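Local coordinates for protein arginyl-trna synthetase (Thermus thermophilus, PDB 1IQ0) that probably catalyses the ATP-dependent attachment of L-arginine to its cognate tRNA, as a monomeric class I aminoacyl-tRNA synthetase, at residues 116-124 with 402-410; 217-227 with 324-332. All blocks are in the same frame, centred on the assembly; numbering follows the deposited sequence.

Interaction 1: residues 116-124 with 402-410; sequences KELHVGHLR and AVSVDEVLE
Leu118 O is gripped by two donors: Val405 N, at 2.9 Å from Leu118 O along a nearly straight N-H path (168°) that comes down from above the carbonyl plane, and a water 2.8 Å from the same oxygen. That water accepts from Asp406 N, while a second water joins Leu118 N to Asp406 OD2. His119 to His122 (His-Val-Gly-His) match the HIGH signature of class I synthetases, which leads into helix 120-138; helix 405-423 begins beside it, the axes of segments 405-410 and 120-124 lying 76° apart. Ser404 N-caps that second helix, its OG accepting from Glu407 N, and its CB rests against Glu117 CG at 3.5 Å. Val405, a compact branched residue, faces the signature: with CG1 anti to the backbone N (chi1 170°), CG2 sits beside that N and rests 3.2 Å from His119 O, close to Leu118 CB and Leu123 CG as well. Val120 CG1 and Val408 CG2 meet with their side chains at about a right angle. Gly121 suits its place because any CB would run into His119 NE2. Within the signature the His122 ring lies over the His119 ring, with His122 CE1 3.4 Å above its plane, near the centre, while His122 ND1 accepts from His119 N at 3.1 Å.

Interaction 2: residues 217-227 with 324-332; sequences NRILLAQMATM and YENPYYPGL
Met224 forms the apolar centre, its long flexible chain threading among three tyrosines of the loop 324-332. CG leaves anti to the backbone N (chi1 -165°) and lies at the edge of the Tyr329 ring, 3.7 Å from Tyr329 CE1, and also touches Tyr328 CD1. The sulfur makes Met-aromatic contacts at the edges of the Tyr324 and Tyr329 rings and meets Leu332 CD2 tip to tip. Ala225 is small enough for the Tyr328 ring to lie against the helix: Ala225 CA makes a CH-pi contact 4.0 Å from the Tyr328 ring centroid, and Pro327 CG lies over the opposite face, toward its rim. The loop holds its shape through Asn326, whose OD1 accepts from Tyr328 N in an Asx turn and from Tyr329 N, while ND2 donates to Tyr324 O and Tyr329 O. An alanine here would remove all four bonds and would probably let the backbone carrying the tyrosines shift away from Met224. At the polar edge Asn217 ND2 donates to Tyr324 OH at 2.7 Å, and a water joins Asn217 OD1 to Glu325 O. The loop, between strands 320-323 and 333-335, thus packs on helix 213-229, with Leu237 of strand 236-239 touching Tyr324 and Leu332.

From the N terminus the chain first passes the signature segment 116-124, then runs along helix 213-229 before reaching the loop 324-332, whose return to that helix closes interaction 2 with 96 residues between its segments. Only later does segment 402-410 come back to 116-124, so interaction 2 is nested inside the 277-residue loop closed by interaction 1. The centres lie about 17 Å apart, and helix 213-229 bridges them: Thr226 OG1 probably hydrogen-bonds to Asp406 OD1 at 2.7 Å, and Gln223 NE2 to Lys116 O. Together the two interactions tie helices 120-138 and 405-423, through helix 213-229, to the connection between strands 320-323 and 333-335, near one end of the mixed sheet.

Interaction 1: residues 116-124 with 402-410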
ATOM      1  N   LYS A 116       7.727  16.966  15.187  1.00 24.45           N
ATOM      2  CA  LYS A 116       8.258  16.022  16.180  1.00 23.99           C
ATOM      3  C   LYS A 116       8.417  14.632  15.554  1.00 25.16           C
ATOM      4  O   LYS A 116       8.007  14.416  14.414  1.00 26.10           O
ATOM      5  CB  LYS A 116       7.335  15.951  17.406  1.00 23.58           C
ATOM      6  CG  LYS A 116       5.927  15.412  17.142  1.00 27.09           C
ATOM      7  CD  LYS A 116       5.041  15.660  18.361  1.00 31.30           C
ATOM      8  CE  LYS A 116       3.911  14.644  18.489  1.00 33.00           C
ATOM      9  NZ  LYS A 116       2.983  14.643  17.341  1.00 35.60           N
ATOM     10  N   GLU A 117       9.007  13.695  16.295  1.00 27.29           N
ATOM     11  CA  GLU A 117       9.240  12.340  15.782  1.00 25.01           C
ATOM     12  C   GLU A 117       7.952  11.599  15.449  1.00 21.89           C
ATOM     13  O   GLU A 117       6.919  11.831  16.063  1.00 25.40           O
ATOM     14  CB  GLU A 117      10.062  11.510  16.785  1.00 21.71           C
ATOM     15  CG  GLU A 117       9.293  11.062  18.026  1.00 24.63           C
ATOM     16  CD  GLU A 117       9.099  12.172  19.055  1.00 31.72           C
ATOM     17  OE1 GLU A 117       8.329  11.956  20.015  1.00 36.27           O
ATOM     18  OE2 GLU A 117       9.713  13.253  18.911  1.00 35.19           O
ATOM     19  N   LEU A 118       8.019  10.695  14.480  1.00 18.77           N
ATOM     20  CA  LEU A 118       6.848   9.913  14.082  1.00 20.80           C
ATOM     21  C   LEU A 118       6.447   8.943  15.191  1.00 22.20           C
ATOM     22  O   LEU A 118       7.293   8.478  15.952  1.00 22.44           O
ATOM     23  CB  LEU A 118       7.136   9.108  12.813  1.00 20.56           C
ATOM     24  CG  LEU A 118       7.897   9.724  11.635  1.00 24.84           C
ATOM     25  CD1 LEU A 118       7.516   8.936  10.390  1.00 24.79           C
ATOM     26  CD2 LEU A 118       7.567  11.193  11.436  1.00 24.78           C
ATOM     27  N   HIS A 119       5.154   8.649  15.280  1.00 21.34           N
ATOM     28  CA  HIS A 119       4.640   7.729  16.284  1.00 27.95           C
ATOM     29  C   HIS A 119       3.977   6.523  15.606  1.00 28.33           C
ATOM     30  O   HIS A 119       3.758   6.532  14.395  1.00 26.44           O
ATOM     31  CB  HIS A 119       3.659   8.455  17.217  1.00 29.58           C
ATOM     32  CG  HIS A 119       2.418   8.950  16.541  1.00 40.82           C
ATOM     33  ND1 HIS A 119       1.885  10.197  16.793  1.00 46.33           N
ATOM     34  CD2 HIS A 119       1.589   8.362  15.645  1.00 44.93           C
ATOM     35  CE1 HIS A 119       0.783  10.356  16.079  1.00 49.14           C
ATOM     36  NE2 HIS A 119       0.581   9.257  15.374  1.00 45.47           N
ATOM     37  N   VAL A 120       3.653   5.496  16.386  1.00 26.57           N
ATOM     38  CA  VAL A 120       3.064   4.270  15.846  1.00 27.54           C
ATOM     39  C   VAL A 120       1.898   4.463  14.888  1.00 27.49           C
ATOM     40  O   VAL A 120       1.740   3.688  13.945  1.00 26.73           O
ATOM     41  CB  VAL A 120       2.612   3.313  16.974  1.00 36.68           C
ATOM     42  CG1 VAL A 120       3.799   2.960  17.854  1.00 39.16           C
ATOM     43  CG2 VAL A 120       1.509   3.953  17.790  1.00 38.38           C
ATOM     44  N   GLY A 121       1.080   5.485  15.123  1.00 43.18           N
ATOM     45  CA  GLY A 121      -0.046   5.732  14.243  1.00 43.30           C
ATOM     46  C   GLY A 121       0.398   5.979  12.812  1.00 44.34           C
ATOM     47  O   GLY A 121      -0.314   5.655  11.859  1.00 50.29           O
ATOM     48  N   HIS A 122       1.592   6.540  12.666  1.00 31.79           N
ATOM     49  CA  HIS A 122       2.159   6.856  11.361  1.00 31.32           C
ATOM     50  C   HIS A 122       2.755   5.633  10.669  1.00 31.36           C
ATOM     51  O   HIS A 122       3.002   5.658   9.463  1.00 33.96           O
ATOM     52  CB  HIS A 122       3.243   7.928  11.523  1.00 26.63           C
ATOM     53  CG  HIS A 122       2.734   9.212  12.096  1.00 28.61           C
ATOM     54  ND1 HIS A 122       3.440   9.947  13.027  1.00 26.24           N
ATOM     55  CD2 HIS A 122       1.593   9.901  11.857  1.00 28.22           C
ATOM     56  CE1 HIS A 122       2.755  11.034  13.333  1.00 30.23           C
ATOM     57  NE2 HIS A 122       1.632  11.031  12.637  1.00 31.13           N
ATOM     58  N   LEU A 123       2.991   4.572  11.440  1.00 26.84           N
ATOM     59  CA  LEU A 123       3.573   3.338  10.917  1.00 28.67           C
ATOM     60  C   LEU A 123       2.725   2.691   9.836  1.00 28.81           C
ATOM     61  O   LEU A 123       3.209   2.417   8.742  1.00 37.41           O
ATOM     62  CB  LEU A 123       3.770   2.323  12.041  1.00 38.31           C
ATOM     63  CG  LEU A 123       5.195   1.904  12.385  1.00 37.58           C
ATOM     64  CD1 LEU A 123       5.127   0.852  13.472  1.00 37.53           C
ATOM     65  CD2 LEU A 123       5.902   1.367  11.155  1.00 39.14           C
ATOM     66  N   ARG A 124       1.466   2.427  10.156  1.00 19.51           N
ATOM     67  CA  ARG A 124       0.571   1.797   9.202  1.00 20.52           C
ATOM     68  C   ARG A 124       0.420   2.629   7.924  1.00 16.48           C
ATOM     69  O   ARG A 124       0.406   2.079   6.818  1.00 18.25           O
ATOM     70  CB  ARG A 124      -0.808   1.552   9.825  1.00 30.32           C
ATOM     71  CG  ARG A 124      -1.836   1.143   8.786  1.00 33.28           C
ATOM     72  CD  ARG A 124      -2.478  -0.203   9.032  1.00 27.94           C
ATOM     73  NE  ARG A 124      -3.517  -0.156  10.047  1.00 30.48           N
ATOM     74  CZ  ARG A 124      -4.501  -1.046  10.157  1.00 26.88           C
ATOM     75  NH1 ARG A 124      -4.598  -2.056   9.310  1.00 28.76           N
ATOM     76  NH2 ARG A 124      -5.379  -0.940  11.142  1.00 25.65           N
ATOM     77  N   ALA A 402       3.161   7.876  24.860  1.00109.41           N
ATOM     78  CA  ALA A 402       3.267   7.324  23.516  1.00112.71           C
ATOM     79  C   ALA A 402       4.681   6.827  23.239  1.00110.91           C
ATOM     80  O   ALA A 402       5.619   7.151  23.971  1.00113.14           O
ATOM     81  CB  ALA A 402       2.874   8.376  22.484  1.00 48.24           C
ATOM     82  N   VAL A 403       4.826   6.036  22.181  1.00 52.01           N
ATOM     83  CA  VAL A 403       6.124   5.496  21.799  1.00 45.22           C
ATOM     84  C   VAL A 403       6.404   5.847  20.341  1.00 41.07           C
ATOM     85  O   VAL A 403       5.554   5.655  19.471  1.00 40.21           O
ATOM     86  CB  VAL A 403       6.163   3.964  21.981  1.00 43.93           C
ATOM     87  CG1 VAL A 403       7.546   3.424  21.624  1.00 40.94           C
ATOM     88  CG2 VAL A 403       5.810   3.609  23.417  1.00 40.30           C
ATOM     89  N   SER A 404       7.596   6.380  20.089  1.00 32.05           N
ATOM     90  CA  SER A 404       8.000   6.774  18.749  1.00 28.09           C
ATOM     91  C   SER A 404       8.310   5.570  17.877  1.00 27.28           C
ATOM     92  O   SER A 404       8.628   4.486  18.374  1.00 27.28           O
ATOM     93  CB  SER A 404       9.246   7.649  18.808  1.00 26.06           C
ATOM     94  OG  SER A 404      10.363   6.873  19.199  1.00 25.16           O
ATOM     95  N   VAL A 405       8.226   5.776  16.570  1.00 24.73           N
ATOM     96  CA  VAL A 405       8.508   4.722  15.614  1.00 24.03           C
ATOM     97  C   VAL A 405       9.969   4.319  15.734  1.00 23.65           C
ATOM     98  O   VAL A 405      10.307   3.145  15.605  1.00 23.36           O
ATOM     99  CB  VAL A 405       8.224   5.198  14.173  1.00 23.92           C
ATOM    100  CG1 VAL A 405       8.746   4.170  13.162  1.00 21.46           C
ATOM    101  CG2 VAL A 405       6.728   5.404  13.989  1.00 23.07           C
ATOM    102  N   ASP A 406      10.837   5.293  15.985  1.00 24.33           N
ATOM    103  CA  ASP A 406      12.254   4.999  16.118  1.00 24.02           C
ATOM    104  C   ASP A 406      12.522   4.034  17.272  1.00 26.91           C
ATOM    105  O   ASP A 406      13.437   3.212  17.197  1.00 28.98           O
ATOM    106  CB  ASP A 406      13.055   6.283  16.316  1.00 23.56           C
ATOM    107  CG  ASP A 406      13.103   7.132  15.063  1.00 27.13           C
ATOM    108  OD1 ASP A 406      13.019   6.564  13.951  1.00 26.85           O
ATOM    109  OD2 ASP A 406      13.241   8.364  15.195  1.00 30.85           O
ATOM    110  N   GLU A 407      11.722   4.130  18.331  1.00 26.07           N
ATOM    111  CA  GLU A 407      11.890   3.240  19.471  1.00 28.92           C
ATOM    112  C   GLU A 407      11.370   1.851  19.126  1.00 31.29           C
ATOM    113  O   GLU A 407      11.988   0.857  19.488  1.00 30.00           O
ATOM    114  CB  GLU A 407      11.156   3.780  20.697  1.00 40.60           C
ATOM    115  CG  GLU A 407      11.753   5.067  21.236  1.00 50.70           C
ATOM    116  CD  GLU A 407      10.954   5.635  22.393  1.00 56.91           C
ATOM    117  OE1 GLU A 407      10.882   4.973  23.452  1.00 57.53           O
ATOM    118  OE2 GLU A 407      10.395   6.743  22.234  1.00 61.68           O
ATOM    119  N   VAL A 408      10.234   1.778  18.435  1.00 30.99           N
ATOM    120  CA  VAL A 408       9.695   0.482  18.060  1.00 29.93           C
ATOM    121  C   VAL A 408      10.713  -0.204  17.158  1.00 30.09           C
ATOM    122  O   VAL A 408      10.944  -1.403  17.278  1.00 32.56           O
ATOM    123  CB  VAL A 408       8.343   0.605  17.325  1.00 26.16           C
ATOM    124  CG1 VAL A 408       7.895  -0.767  16.828  1.00 21.66           C
ATOM    125  CG2 VAL A 408       7.282   1.167  18.271  1.00 23.08           C
ATOM    126  N   LEU A 409      11.343   0.565  16.273  1.00 28.46           N
ATOM    127  CA  LEU A 409      12.347   0.009  15.380  1.00 30.14           C
ATOM    128  C   LEU A 409      13.533  -0.544  16.164  1.00 32.67           C
ATOM    129  O   LEU A 409      13.963  -1.678  15.930  1.00 32.30           O
ATOM    130  CB  LEU A 409      12.842   1.068  14.392  1.00 31.64           C
ATOM    131  CG  LEU A 409      11.899   1.447  13.245  1.00 35.84           C
ATOM    132  CD1 LEU A 409      12.513   2.562  12.408  1.00 33.46           C
ATOM    133  CD2 LEU A 409      11.636   0.222  12.384  1.00 36.20           C
ATOM    134  N   GLU A 410      14.059   0.244  17.100  1.00 33.02           N
ATOM    135  CA  GLU A 410      15.209  -0.195  17.883  1.00 33.77           C
ATOM    136  C   GLU A 410      14.905  -1.408  18.750  1.00 29.27           C
ATOM    137  O   GLU A 410      15.707  -2.330  18.826  1.00 30.85           O
ATOM    138  CB  GLU A 410      15.738   0.941  18.764  1.00 45.94           C
ATOM    139  CG  GLU A 410      14.824   1.341  19.909  1.00 59.78           C
ATOM    140  CD  GLU A 410      15.536   2.195  20.948  1.00 65.31           C
ATOM    141  OE1 GLU A 410      14.871   2.648  21.904  1.00 65.21           O
ATOM    142  OE2 GLU A 410      16.762   2.407  20.812  1.00 67.56           O
TER
HETATM  143  O   HOH W   1      11.006   9.997  13.598  1.00 24.72           O
HETATM  144  O   HOH W   2      10.051   8.195  15.586  1.00 34.61           O

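Interaction 2: residues 217-227 with 324-332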
ATOM      1  N   ASN A 217      12.441  22.441   8.059  1.00 18.61           N
ATOM      2  CA  ASN A 217      13.190  21.468   7.277  1.00 20.47           C
ATOM      3  C   ASN A 217      14.122  20.622   8.146  1.00 24.61           C
ATOM      4  O   ASN A 217      14.314  19.440   7.866  1.00 27.42           O
ATOM      5  CB  ASN A 217      13.998  22.177   6.190  1.00 21.53           C
ATOM      6  CG  ASN A 217      14.518  21.219   5.136  1.00 25.96           C
ATOM      7  OD1 ASN A 217      15.712  21.191   4.839  1.00 28.27           O
ATOM      8  ND2 ASN A 217      13.622  20.435   4.557  1.00 24.17           N
ATOM      9  N   ARG A 218      14.691  21.217   9.196  1.00 25.44           N
ATOM     10  CA  ARG A 218      15.595  20.480  10.085  1.00 26.40           C
ATOM     11  C   ARG A 218      14.867  19.313  10.727  1.00 24.68           C
ATOM     12  O   ARG A 218      15.417  18.220  10.852  1.00 26.29           O
ATOM     13  CB  ARG A 218      16.152  21.373  11.201  1.00 30.00           C
ATOM     14  CG  ARG A 218      17.101  22.458  10.734  1.00 37.52           C
ATOM     15  CD  ARG A 218      17.761  23.157  11.923  1.00 44.53           C
ATOM     16  NE  ARG A 218      18.639  22.259  12.679  1.00 47.64           N
ATOM     17  CZ  ARG A 218      19.397  22.639  13.705  1.00 49.67           C
ATOM     18  NH1 ARG A 218      19.389  23.904  14.111  1.00 47.38           N
ATOM     19  NH2 ARG A 218      20.171  21.757  14.324  1.00 50.80           N
ATOM     20  N   ILE A 219      13.629  19.553  11.140  1.00 21.69           N
ATOM     21  CA  ILE A 219      12.832  18.511  11.761  1.00 23.49           C
ATOM     22  C   ILE A 219      12.470  17.458  10.718  1.00 24.21           C
ATOM     23  O   ILE A 219      12.586  16.261  10.982  1.00 23.62           O
ATOM     24  CB  ILE A 219      11.547  19.100  12.384  1.00 22.33           C
ATOM     25  CG1 ILE A 219      11.926  20.148  13.440  1.00 20.15           C
ATOM     26  CG2 ILE A 219      10.704  17.990  13.003  1.00 19.50           C
ATOM     27  CD1 ILE A 219      10.733  20.746  14.180  1.00 13.59           C
ATOM     28  N   LEU A 220      12.058  17.905   9.529  1.00 21.44           N
ATOM     29  CA  LEU A 220      11.681  16.992   8.450  1.00 22.30           C
ATOM     30  C   LEU A 220      12.824  16.051   8.043  1.00 22.81           C
ATOM     31  O   LEU A 220      12.596  14.871   7.793  1.00 20.12           O
ATOM     32  CB  LEU A 220      11.197  17.770   7.215  1.00 14.61           C
ATOM     33  CG  LEU A 220      10.965  16.902   5.963  1.00 16.87           C
ATOM     34  CD1 LEU A 220       9.896  15.851   6.246  1.00 15.12           C
ATOM     35  CD2 LEU A 220      10.561  17.776   4.787  1.00 13.81           C
ATOM     36  N   LEU A 221      14.047  16.563   7.976  1.00 22.11           N
ATOM     37  CA  LEU A 221      15.179  15.721   7.608  1.00 22.13           C
ATOM     38  C   LEU A 221      15.342  14.549   8.581  1.00 23.40           C
ATOM     39  O   LEU A 221      15.625  13.428   8.157  1.00 26.82           O
ATOM     40  CB  LEU A 221      16.462  16.552   7.540  1.00 20.72           C
ATOM     41  CG  LEU A 221      16.556  17.434   6.279  1.00 17.70           C
ATOM     42  CD1 LEU A 221      17.793  18.342   6.351  1.00 20.58           C
ATOM     43  CD2 LEU A 221      16.636  16.541   5.045  1.00 17.25           C
ATOM     44  N   ALA A 222      15.142  14.804   9.874  1.00 17.82           N
ATOM     45  CA  ALA A 222      15.255  13.757  10.889  1.00 15.54           C
ATOM     46  C   ALA A 222      14.077  12.783  10.799  1.00 19.27           C
ATOM     47  O   ALA A 222      14.235  11.584  11.027  1.00 18.00           O
ATOM     48  CB  ALA A 222      15.327  14.379  12.296  1.00 22.33           C
ATOM     49  N   GLN A 223      12.893  13.292  10.469  1.00 19.84           N
ATOM     50  CA  GLN A 223      11.736  12.415  10.331  1.00 18.53           C
ATOM     51  C   GLN A 223      11.989  11.509   9.136  1.00 19.25           C
ATOM     52  O   GLN A 223      11.599  10.342   9.131  1.00 22.52           O
ATOM     53  CB  GLN A 223      10.462  13.208  10.046  1.00 21.44           C
ATOM     54  CG  GLN A 223       9.978  14.115  11.147  1.00 25.03           C
ATOM     55  CD  GLN A 223       8.730  14.849  10.715  1.00 19.51           C
ATOM     56  OE1 GLN A 223       8.702  15.434   9.637  1.00 21.88           O
ATOM     57  NE2 GLN A 223       7.690  14.816  11.542  1.00 16.97           N
ATOM     58  N   MET A 224      12.640  12.066   8.120  1.00 20.43           N
ATOM     59  CA  MET A 224      12.925  11.326   6.898  1.00 21.19           C
ATOM     60  C   MET A 224      13.864  10.149   7.128  1.00 24.34           C
ATOM     61  O   MET A 224      13.849   9.191   6.358  1.00 23.00           O
ATOM     62  CB  MET A 224      13.501  12.264   5.832  1.00 22.08           C
ATOM     63  CG  MET A 224      13.501  11.672   4.429  1.00 24.65           C
ATOM     64  SD  MET A 224      13.627  12.953   3.149  1.00 30.53           S
ATOM     65  CE  MET A 224      12.193  13.943   3.545  1.00 24.84           C
ATOM     66  N   ALA A 225      14.678  10.214   8.180  1.00 19.30           N
ATOM     67  CA  ALA A 225      15.587   9.110   8.479  1.00 20.95           C
ATOM     68  C   ALA A 225      14.737   7.902   8.884  1.00 19.75           C
ATOM     69  O   ALA A 225      15.069   6.757   8.571  1.00 21.23           O
ATOM     70  CB  ALA A 225      16.541   9.495   9.605  1.00 18.24           C
ATOM     71  N   THR A 226      13.632   8.173   9.573  1.00 21.74           N
ATOM     72  CA  THR A 226      12.714   7.128  10.011  1.00 20.12           C
ATOM     73  C   THR A 226      11.974   6.546   8.794  1.00 24.46           C
ATOM     74  O   THR A 226      11.803   5.329   8.678  1.00 26.97           O
ATOM     75  CB  THR A 226      11.683   7.691  11.011  1.00 25.64           C
ATOM     76  OG1 THR A 226      12.372   8.347  12.081  1.00 21.13           O
ATOM     77  CG2 THR A 226      10.815   6.575  11.581  1.00 18.57           C
ATOM     78  N   MET A 227      11.539   7.423   7.892  1.00 22.64           N
ATOM     79  CA  MET A 227      10.835   6.997   6.683  1.00 23.36           C
ATOM     80  C   MET A 227      11.744   6.064   5.890  1.00 24.53           C
ATOM     81  O   MET A 227      11.311   5.028   5.391  1.00 21.92           O
ATOM     82  CB  MET A 227      10.481   8.211   5.822  1.00 17.99           C
ATOM     83  CG  MET A 227       9.458   9.152   6.446  1.00 16.24           C
ATOM     84  SD  MET A 227       9.324  10.716   5.533  1.00 22.33           S
ATOM     85  CE  MET A 227       8.765  11.841   6.867  1.00 15.92           C
ATOM     86  N   TYR A 324      15.691  17.885  -3.980  1.00 25.19           N
ATOM     87  CA  TYR A 324      15.626  18.081  -2.540  1.00 24.72           C
ATOM     88  C   TYR A 324      16.898  17.536  -1.917  1.00 29.59           C
ATOM     89  O   TYR A 324      17.184  16.342  -2.022  1.00 32.77           O
ATOM     90  CB  TYR A 324      14.422  17.354  -1.942  1.00 21.85           C
ATOM     91  CG  TYR A 324      14.316  17.501  -0.438  1.00 19.98           C
ATOM     92  CD1 TYR A 324      14.118  18.754   0.147  1.00 17.11           C
ATOM     93  CD2 TYR A 324      14.417  16.388   0.402  1.00 21.22           C
ATOM     94  CE1 TYR A 324      14.017  18.895   1.528  1.00 15.78           C
ATOM     95  CE2 TYR A 324      14.322  16.515   1.780  1.00 19.16           C
ATOM     96  CZ  TYR A 324      14.121  17.772   2.339  1.00 18.49           C
ATOM     97  OH  TYR A 324      14.014  17.903   3.706  1.00 21.82           O
ATOM     98  N   GLU A 325      17.657  18.417  -1.272  1.00 31.09           N
ATOM     99  CA  GLU A 325      18.899  18.026  -0.633  1.00 28.97           C
ATOM    100  C   GLU A 325      18.599  17.163   0.592  1.00 24.99           C
ATOM    101  O   GLU A 325      17.966  17.615   1.544  1.00 23.42           O
ATOM    102  CB  GLU A 325      19.694  19.268  -0.221  1.00 43.88           C
ATOM    103  CG  GLU A 325      21.050  18.950   0.392  1.00 58.92           C
ATOM    104  CD  GLU A 325      21.837  20.194   0.766  1.00 63.73           C
ATOM    105  OE1 GLU A 325      21.354  20.983   1.605  1.00 60.13           O
ATOM    106  OE2 GLU A 325      22.945  20.382   0.220  1.00 68.41           O
ATOM    107  N   ASN A 326      19.048  15.914   0.550  1.00 25.38           N
ATOM    108  CA  ASN A 326      18.835  14.979   1.649  1.00 24.73           C
ATOM    109  C   ASN A 326      19.760  13.788   1.431  1.00 23.10           C
ATOM    110  O   ASN A 326      20.147  13.497   0.301  1.00 26.96           O
ATOM    111  CB  ASN A 326      17.384  14.506   1.670  1.00 24.87           C
ATOM    112  CG  ASN A 326      17.105  13.441   0.631  1.00 25.54           C
ATOM    113  OD1 ASN A 326      17.092  12.255   0.938  1.00 29.20           O
ATOM    114  ND2 ASN A 326      16.891  13.862  -0.611  1.00 22.93           N
ATOM    115  N   PRO A 327      20.122  13.081   2.506  1.00 27.47           N
ATOM    116  CA  PRO A 327      21.017  11.931   2.360  1.00 32.94           C
ATOM    117  C   PRO A 327      20.355  10.581   2.117  1.00 35.64           C
ATOM    118  O   PRO A 327      21.047   9.566   2.051  1.00 38.06           O
ATOM    119  CB  PRO A 327      21.790  11.944   3.672  1.00 41.85           C
ATOM    120  CG  PRO A 327      20.716  12.339   4.649  1.00 39.63           C
ATOM    121  CD  PRO A 327      20.004  13.478   3.923  1.00 38.63           C
ATOM    122  N   TYR A 328      19.036  10.557   1.959  1.00 33.63           N
ATOM    123  CA  TYR A 328      18.352   9.281   1.779  1.00 30.82           C
ATOM    124  C   TYR A 328      17.845   8.971   0.377  1.00 32.80           C
ATOM    125  O   TYR A 328      17.964   7.837  -0.094  1.00 32.16           O
ATOM    126  CB  TYR A 328      17.190   9.175   2.768  1.00 32.21           C
ATOM    127  CG  TYR A 328      17.533   9.685   4.150  1.00 33.55           C
ATOM    128  CD1 TYR A 328      17.200  10.982   4.536  1.00 35.20           C
ATOM    129  CD2 TYR A 328      18.236   8.887   5.056  1.00 35.91           C
ATOM    130  CE1 TYR A 328      17.557  11.475   5.790  1.00 37.08           C
ATOM    131  CE2 TYR A 328      18.601   9.372   6.315  1.00 37.84           C
ATOM    132  CZ  TYR A 328      18.259  10.664   6.671  1.00 40.42           C
ATOM    133  OH  TYR A 328      18.625  11.157   7.904  1.00 44.18           O
ATOM    134  N   TYR A 329      17.276   9.968  -0.291  1.00 27.17           N
ATOM    135  CA  TYR A 329      16.742   9.749  -1.629  1.00 26.76           C
ATOM    136  C   TYR A 329      17.360  10.667  -2.670  1.00 28.81           C
ATOM    137  O   TYR A 329      17.021  11.845  -2.750  1.00 28.78           O
ATOM    138  CB  TYR A 329      15.232   9.947  -1.620  1.00 26.71           C
ATOM    139  CG  TYR A 329      14.538   9.202  -0.512  1.00 23.82           C
ATOM    140  CD1 TYR A 329      14.291   9.816   0.716  1.00 22.08           C
ATOM    141  CD2 TYR A 329      14.116   7.881  -0.692  1.00 22.95           C
ATOM    142  CE1 TYR A 329      13.629   9.136   1.742  1.00 20.97           C
ATOM    143  CE2 TYR A 329      13.458   7.192   0.324  1.00 21.64           C
ATOM    144  CZ  TYR A 329      13.214   7.829   1.537  1.00 21.44           C
ATOM    145  OH  TYR A 329      12.527   7.170   2.523  1.00 21.34           O
ATOM    146  N   PRO A 330      18.264  10.125  -3.496  1.00 33.33           N
ATOM    147  CA  PRO A 330      18.949  10.878  -4.549  1.00 32.47           C
ATOM    148  C   PRO A 330      18.006  11.532  -5.558  1.00 33.52           C
ATOM    149  O   PRO A 330      18.244  12.655  -5.999  1.00 36.75           O
ATOM    150  CB  PRO A 330      19.838   9.820  -5.203  1.00 32.34           C
ATOM    151  CG  PRO A 330      20.120   8.865  -4.061  1.00 32.09           C
ATOM    152  CD  PRO A 330      18.759   8.738  -3.434  1.00 34.33           C
ATOM    153  N   GLY A 331      16.931  10.835  -5.915  1.00 32.31           N
ATOM    154  CA  GLY A 331      16.005  11.375  -6.897  1.00 30.92           C
ATOM    155  C   GLY A 331      14.792  12.126  -6.381  1.00 31.28           C
ATOM    156  O   GLY A 331      13.923  12.495  -7.164  1.00 32.73           O
ATOM    157  N   LEU A 332      14.720  12.368  -5.079  1.00 25.20           N
ATOM    158  CA  LEU A 332      13.572  13.076  -4.519  1.00 24.26           C
ATOM    159  C   LEU A 332      13.532  14.551  -4.939  1.00 25.90           C
ATOM    160  O   LEU A 332      14.546  15.246  -4.890  1.00 25.43           O
ATOM    161  CB  LEU A 332      13.590  12.956  -2.992  1.00 18.82           C
ATOM    162  CG  LEU A 332      12.470  13.627  -2.192  1.00 20.48           C
ATOM    163  CD1 LEU A 332      11.108  13.143  -2.678  1.00 20.67           C
ATOM    164  CD2 LEU A 332      12.659  13.305  -0.708  1.00 15.85           C
TER
HETATM  165  O   HOH W   3      17.190  19.930   2.620  1.00 45.52           O